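Local coordinates for protein insulinase family protease (Yersinia pestis, PDB 3GO9) that is a predicted protease of the insulinase (M16) family that binds zinc ions, at residues P75-M80 with G140-S145; T114-S119 with L132-D137. All blocks are in the same frame, centred on the assembly; numbering follows the deposited sequence.

Interaction 1. Residues P75-M80 with G140-S145; sequences PRLALM and GNLAVS
L77 and A78, consecutive residues of helix 70-80, pack against L142, A143 and V144 of the loop that joins helices 125-140 and 146-153. The closest fit is methyl to methyl: A78 CB lies 3.7 Å from L142 CD1. That same L142 methyl also rests against the helix backbone, 3.8 Å from A78 N. L142 CG stands anti to the backbone N (chi1 -176°), and from it CD1 turns to A78. L77 meets the loop further on, its CD1 approaching V144 CG2 at 3.9 Å, the two side chains crossing obliquely. The carbonyl O of A143, not its methyl, meets L77 CB at 3.9 Å. Looser is L77 CD1 to L142 CD2, at 4.3 Å. L77, A78 and L142 are buried, whereas A143 and V144 keep some solvent exposure and N141, on the outer side, is exposed. Helix 70-80 carries the zinc ligand H72 and, in R76, a salt bridge to D158; this packing covers its side turned to the loop. A143 centres an inverse gamma turn. No hydrogen bond joins the two segments, so the loop is held to the helix by apolar packing, its polar groups finding partners such as T148 and Y203.

Interaction 2. Residues T114-S119 with L132-D137; sequences TLYSLS and LAWLSD
Y116 and L118 both set CG anti to their carbonyl carbon (chi1 -66° in Y116), whereas W134 sets CG anti to its backbone N (chi1 -174°); these turns direct the CG atoms into the interface of strand 114-120 and helix 125-140, where the rings meet. The six-membered ring of W134 brings CH2 to 3.6 Å from Y116 CD1, with W134 CZ3 at 3.8 Å from the same atom. The ring planes are inclined at 71° and their centroids lie 5.7 Å apart, an oblique aromatic pair whose side chains cross at about a right angle. L118 approaches the indole from two residues along the strand, its CD1 4.0 Å from W134 CE3. L135 supplies the remaining apolar surface: its CD2 sits 3.9 Å from Y116 CB, and its CG faces L118 CD1 at 4.3 Å. All four side chains are buried, and the polar ends of the aromatics are satisfied beyond the contact, Y116 OH by Y207 OH and W134 NE1 by A78 O. Strand and helix run antiparallel, their segment axes 10.3 Å apart, which is helix-on-sheet packing through the alternate strand residues Y116 and L118. Strand 114-120 lies between strands 50-56 and 107-109 of the mixed sheet; W94 of helix 87-95 meets W134 edge-to-face and touches L118, while F233 of helix 222-233 packs on L135.

In the fold
After strands 26-30, 36-41 and 50-56 the chain enters helix 70-80, then passes helix 87-95 and strand 107-109 before strand 114-120. Interaction 2 closes a short loop, returning the chain from that strand to helix 125-140 across 12 residues. The helix then runs out into 140-145, where interaction 1 closes a wider loop back to 75-80; the shorter loop lies wholly within the longer, without crossing. The two contacts touch along helix 70-80, with L79 CD2 packing on W134 CZ2 at 3.9 Å and P75 CB on Y116 OH at 3.5 Å. Together they tie helix 70-80, helix 125-140 and the loop after it to the seven-stranded sheet, all within the M16 family region.

Interaction 1. Residues P75-M80 with G140-S145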
loop_
_atom_site.group_PDB
_atom_site.type_symbol
_atom_site.label_atom_id
_atom_site.label_comp_id
_atom_site.label_asym_id
_atom_site.label_seq_id
_atom_site.Cartn_x
_atom_site.Cartn_y
_atom_site.Cartn_z
ATOM N N PRO A 75 -6.225 -17.892 8.922
ATOM C CA PRO A 75 -4.805 -17.883 9.199
ATOM C C PRO A 75 -4.444 -18.129 10.645
ATOM O O PRO A 75 -3.328 -18.631 10.909
ATOM C CB PRO A 75 -4.359 -16.476 8.755
ATOM C CG PRO A 75 -5.555 -15.749 8.474
ATOM C CD PRO A 75 -6.680 -16.623 8.328
ATOM N N ARG A 76 -5.347 -17.816 11.586
ATOM C CA ARG A 76 -5.044 -18.110 12.975
ATOM C C ARG A 76 -4.945 -19.647 13.192
ATOM O O ARG A 76 -4.152 -20.151 13.999
ATOM C CB ARG A 76 -6.120 -17.511 13.878
ATOM C CG ARG A 76 -5.614 -17.430 15.323
ATOM C CD ARG A 76 -6.686 -16.899 16.242
ATOM N NE ARG A 76 -7.070 -15.507 16.013
ATOM C CZ ARG A 76 -7.783 -14.818 16.901
ATOM N NH1 ARG A 76 -8.175 -15.400 18.032
ATOM N NH2 ARG A 76 -8.146 -13.555 16.662
ATOM N N LEU A 77 -5.748 -20.398 12.459
ATOM C CA LEU A 77 -5.691 -21.866 12.519
ATOM C C LEU A 77 -4.272 -22.403 12.158
ATOM O O LEU A 77 -3.771 -23.304 12.837
ATOM C CB LEU A 77 -6.788 -22.504 11.649
ATOM C CG LEU A 77 -8.181 -22.077 11.966
ATOM C CD1 LEU A 77 -9.164 -22.804 10.970
ATOM C CD2 LEU A 77 -8.608 -22.341 13.430
ATOM N N ALA A 78 -3.693 -21.832 11.111
ATOM C CA ALA A 78 -2.409 -22.175 10.581
ATOM C C ALA A 78 -1.298 -21.958 11.629
ATOM O O ALA A 78 -0.234 -22.588 11.548
ATOM C CB ALA A 78 -2.094 -21.368 9.258
ATOM N N LEU A 79 -1.558 -21.099 12.627
ATOM C CA LEU A 79 -0.619 -20.888 13.749
ATOM C C LEU A 79 -0.894 -21.809 14.921
ATOM O O LEU A 79 -0.063 -21.949 15.817
ATOM C CB LEU A 79 -0.661 -19.432 14.237
ATOM C CG LEU A 79 -0.295 -18.415 13.188
ATOM C CD1 LEU A 79 -0.613 -16.909 13.596
ATOM C CD2 LEU A 79 1.208 -18.524 12.788
HETATM N N MSE A 80 -2.069 -22.419 15.000
HETATM C CA MSE A 80 -2.354 -23.362 16.068
HETATM C C MSE A 80 -1.680 -24.673 15.761
HETATM O O MSE A 80 -1.123 -25.315 16.646
HETATM C CB MSE A 80 -3.857 -23.603 16.200
HETATM C CG MSE A 80 -4.682 -22.395 16.435
HETATM SE SE MSE A 80 -4.300 -21.487 18.124
HETATM C CE MSE A 80 -2.961 -20.346 17.635
ATOM N N GLY A 140 -3.093 -25.560 1.061
ATOM C CA GLY A 140 -3.861 -26.743 0.638
ATOM C C GLY A 140 -4.277 -27.767 1.650
ATOM O O GLY A 140 -5.040 -28.671 1.282
ATOM N N ASN A 141 -3.787 -27.684 2.889
ATOM C CA ASN A 141 -4.114 -28.707 3.899
ATOM C C ASN A 141 -4.296 -28.083 5.282
ATOM O O ASN A 141 -3.904 -28.634 6.297
ATOM C CB ASN A 141 -3.029 -29.778 3.939
ATOM C CG ASN A 141 -3.466 -31.060 4.659
ATOM O OD1 ASN A 141 -4.629 -31.394 4.716
ATOM N ND2 ASN A 141 -2.501 -31.751 5.268
ATOM N N LEU A 142 -4.950 -26.951 5.301
ATOM C CA LEU A 142 -5.157 -26.178 6.554
ATOM C C LEU A 142 -5.866 -27.044 7.601
ATOM O O LEU A 142 -6.784 -27.792 7.268
ATOM C CB LEU A 142 -5.961 -24.910 6.259
ATOM C CG LEU A 142 -6.159 -23.965 7.441
ATOM C CD1 LEU A 142 -4.827 -23.367 7.837
ATOM C CD2 LEU A 142 -7.191 -22.835 7.102
ATOM N N ALA A 143 -5.409 -26.962 8.855
ATOM C CA ALA A 143 -5.912 -27.793 9.930
ATOM C C ALA A 143 -7.183 -27.167 10.492
ATOM O O ALA A 143 -7.138 -26.347 11.381
ATOM C CB ALA A 143 -4.815 -27.989 11.046
ATOM N N VAL A 144 -8.321 -27.519 9.913
ATOM C CA VAL A 144 -9.591 -26.923 10.281
ATOM C C VAL A 144 -10.389 -28.031 10.976
ATOM O O VAL A 144 -10.856 -28.967 10.350
ATOM C CB VAL A 144 -10.360 -26.406 9.034
ATOM C CG1 VAL A 144 -11.661 -25.690 9.481
ATOM C CG2 VAL A 144 -9.472 -25.472 8.187
ATOM N N SER A 145 -10.472 -27.946 12.283
ATOM C CA SER A 145 -11.196 -28.930 13.052
ATOM C C SER A 145 -11.830 -28.282 14.235
ATOM O O SER A 145 -11.529 -27.133 14.561
ATOM C CB SER A 145 -10.229 -30.016 13.523
ATOM O OG SER A 145 -9.323 -29.494 14.485
#

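Interaction 2. Residues T114-S119 with L132-D137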
loop_
_atom_site.group_PDB
_atom_site.type_symbol
_atom_site.label_atom_id
_atom_site.label_comp_id
_atom_site.label_asym_id
_atom_site.label_seq_id
_atom_site.Cartn_x
_atom_site.Cartn_y
_atom_site.Cartn_z
ATOM N N THR A 114 -5.759 -11.929 1.529
ATOM C CA THR A 114 -5.015 -12.342 2.733
ATOM C C THR A 114 -3.542 -12.436 2.367
ATOM O O THR A 114 -3.181 -13.039 1.343
ATOM C CB THR A 114 -5.512 -13.714 3.157
ATOM O OG1 THR A 114 -6.898 -13.581 3.502
ATOM C CG2 THR A 114 -4.811 -14.274 4.393
ATOM N N LEU A 115 -2.672 -11.934 3.225
ATOM C CA LEU A 115 -1.237 -11.895 2.961
ATOM C C LEU A 115 -0.540 -12.607 4.103
ATOM O O LEU A 115 -0.629 -12.138 5.272
ATOM C CB LEU A 115 -0.749 -10.443 2.905
ATOM C CG LEU A 115 0.779 -10.234 2.839
ATOM C CD1 LEU A 115 1.265 -10.749 1.518
ATOM C CD2 LEU A 115 1.179 -8.758 2.994
ATOM N N TYR A 116 0.163 -13.721 3.779
ATOM C CA TYR A 116 1.012 -14.446 4.727
ATOM C C TYR A 116 2.450 -13.983 4.558
ATOM O O TYR A 116 2.927 -13.856 3.440
ATOM C CB TYR A 116 0.949 -15.957 4.477
ATOM C CG TYR A 116 -0.425 -16.550 4.765
ATOM C CD1 TYR A 116 -0.766 -16.923 6.006
ATOM C CD2 TYR A 116 -1.400 -16.652 3.759
ATOM C CE1 TYR A 116 -1.985 -17.518 6.267
ATOM C CE2 TYR A 116 -2.681 -17.160 4.049
ATOM C CZ TYR A 116 -2.939 -17.609 5.297
ATOM O OH TYR A 116 -4.178 -18.103 5.703
ATOM N N SER A 117 3.168 -13.787 5.676
ATOM C CA SER A 117 4.508 -13.225 5.614
ATOM C C SER A 117 5.462 -13.992 6.508
ATOM O O SER A 117 5.205 -14.141 7.713
ATOM C CB SER A 117 4.540 -11.750 6.027
ATOM O OG SER A 117 3.681 -10.896 5.245
ATOM N N LEU A 118 6.591 -14.389 5.938
ATOM C CA LEU A 118 7.719 -14.967 6.669
ATOM C C LEU A 118 9.023 -14.244 6.280
ATOM O O LEU A 118 9.219 -13.832 5.124
ATOM C CB LEU A 118 7.850 -16.461 6.409
ATOM C CG LEU A 118 6.900 -17.332 7.225
ATOM C CD1 LEU A 118 6.579 -18.676 6.599
ATOM C CD2 LEU A 118 7.556 -17.587 8.592
ATOM N N SER A 119 9.931 -14.095 7.236
ATOM C CA SER A 119 11.217 -13.446 7.047
ATOM C C SER A 119 12.226 -14.368 7.714
ATOM O O SER A 119 12.147 -14.542 8.948
ATOM C CB SER A 119 11.235 -12.086 7.788
ATOM O OG SER A 119 12.558 -11.519 7.812
ATOM N N LEU A 132 8.371 -23.034 3.280
ATOM C CA LEU A 132 7.572 -23.504 2.169
ATOM C C LEU A 132 6.576 -24.579 2.587
ATOM O O LEU A 132 5.456 -24.645 2.023
ATOM C CB LEU A 132 8.470 -23.978 1.013
ATOM C CG LEU A 132 9.326 -22.915 0.321
ATOM C CD1 LEU A 132 10.118 -23.596 -0.808
ATOM C CD2 LEU A 132 8.493 -21.773 -0.280
ATOM N N ALA A 133 6.948 -25.403 3.583
ATOM C CA ALA A 133 6.083 -26.453 4.078
ATOM C C ALA A 133 4.903 -25.815 4.835
ATOM O O ALA A 133 3.743 -26.249 4.653
ATOM C CB ALA A 133 6.886 -27.358 4.937
ATOM N N TRP A 134 5.176 -24.780 5.633
ATOM C CA TRP A 134 4.129 -24.105 6.375
ATOM C C TRP A 134 3.167 -23.445 5.380
ATOM O O TRP A 134 1.956 -23.508 5.513
ATOM C CB TRP A 134 4.660 -23.057 7.364
ATOM C CG TRP A 134 3.583 -22.479 8.222
ATOM C CD1 TRP A 134 3.032 -23.059 9.337
ATOM C CD2 TRP A 134 2.850 -21.251 8.010
ATOM N NE1 TRP A 134 2.037 -22.242 9.851
ATOM C CE2 TRP A 134 1.934 -21.127 9.062
ATOM C CE3 TRP A 134 2.895 -20.242 7.035
ATOM C CZ2 TRP A 134 1.074 -20.058 9.167
ATOM C CZ3 TRP A 134 2.051 -19.130 7.176
ATOM C CH2 TRP A 134 1.138 -19.079 8.236
ATOM N N LEU A 135 3.722 -22.816 4.358
ATOM C CA LEU A 135 2.897 -22.090 3.386
ATOM C C LEU A 135 2.069 -23.077 2.537
ATOM O O LEU A 135 0.904 -22.776 2.202
ATOM C CB LEU A 135 3.727 -21.212 2.470
ATOM C CG LEU A 135 4.340 -19.990 3.165
ATOM C CD1 LEU A 135 5.459 -19.380 2.293
ATOM C CD2 LEU A 135 3.313 -18.930 3.501
ATOM N N SER A 136 2.657 -24.209 2.175
ATOM C CA SER A 136 1.890 -25.267 1.432
ATOM C C SER A 136 0.875 -26.003 2.282
ATOM O O SER A 136 -0.227 -26.316 1.805
ATOM C CB SER A 136 2.802 -26.185 0.641
ATOM O OG SER A 136 3.759 -26.841 1.444
ATOM N N ASP A 137 1.198 -26.257 3.537
ATOM C CA ASP A 137 0.190 -26.741 4.499
ATOM C C ASP A 137 -0.981 -25.764 4.556
ATOM O O ASP A 137 -2.152 -26.163 4.516
ATOM C CB ASP A 137 0.752 -26.859 5.939
ATOM C CG ASP A 137 1.722 -28.012 6.183
ATOM O OD1 ASP A 137 1.915 -28.908 5.306
ATOM O OD2 ASP A 137 2.226 -28.035 7.359
#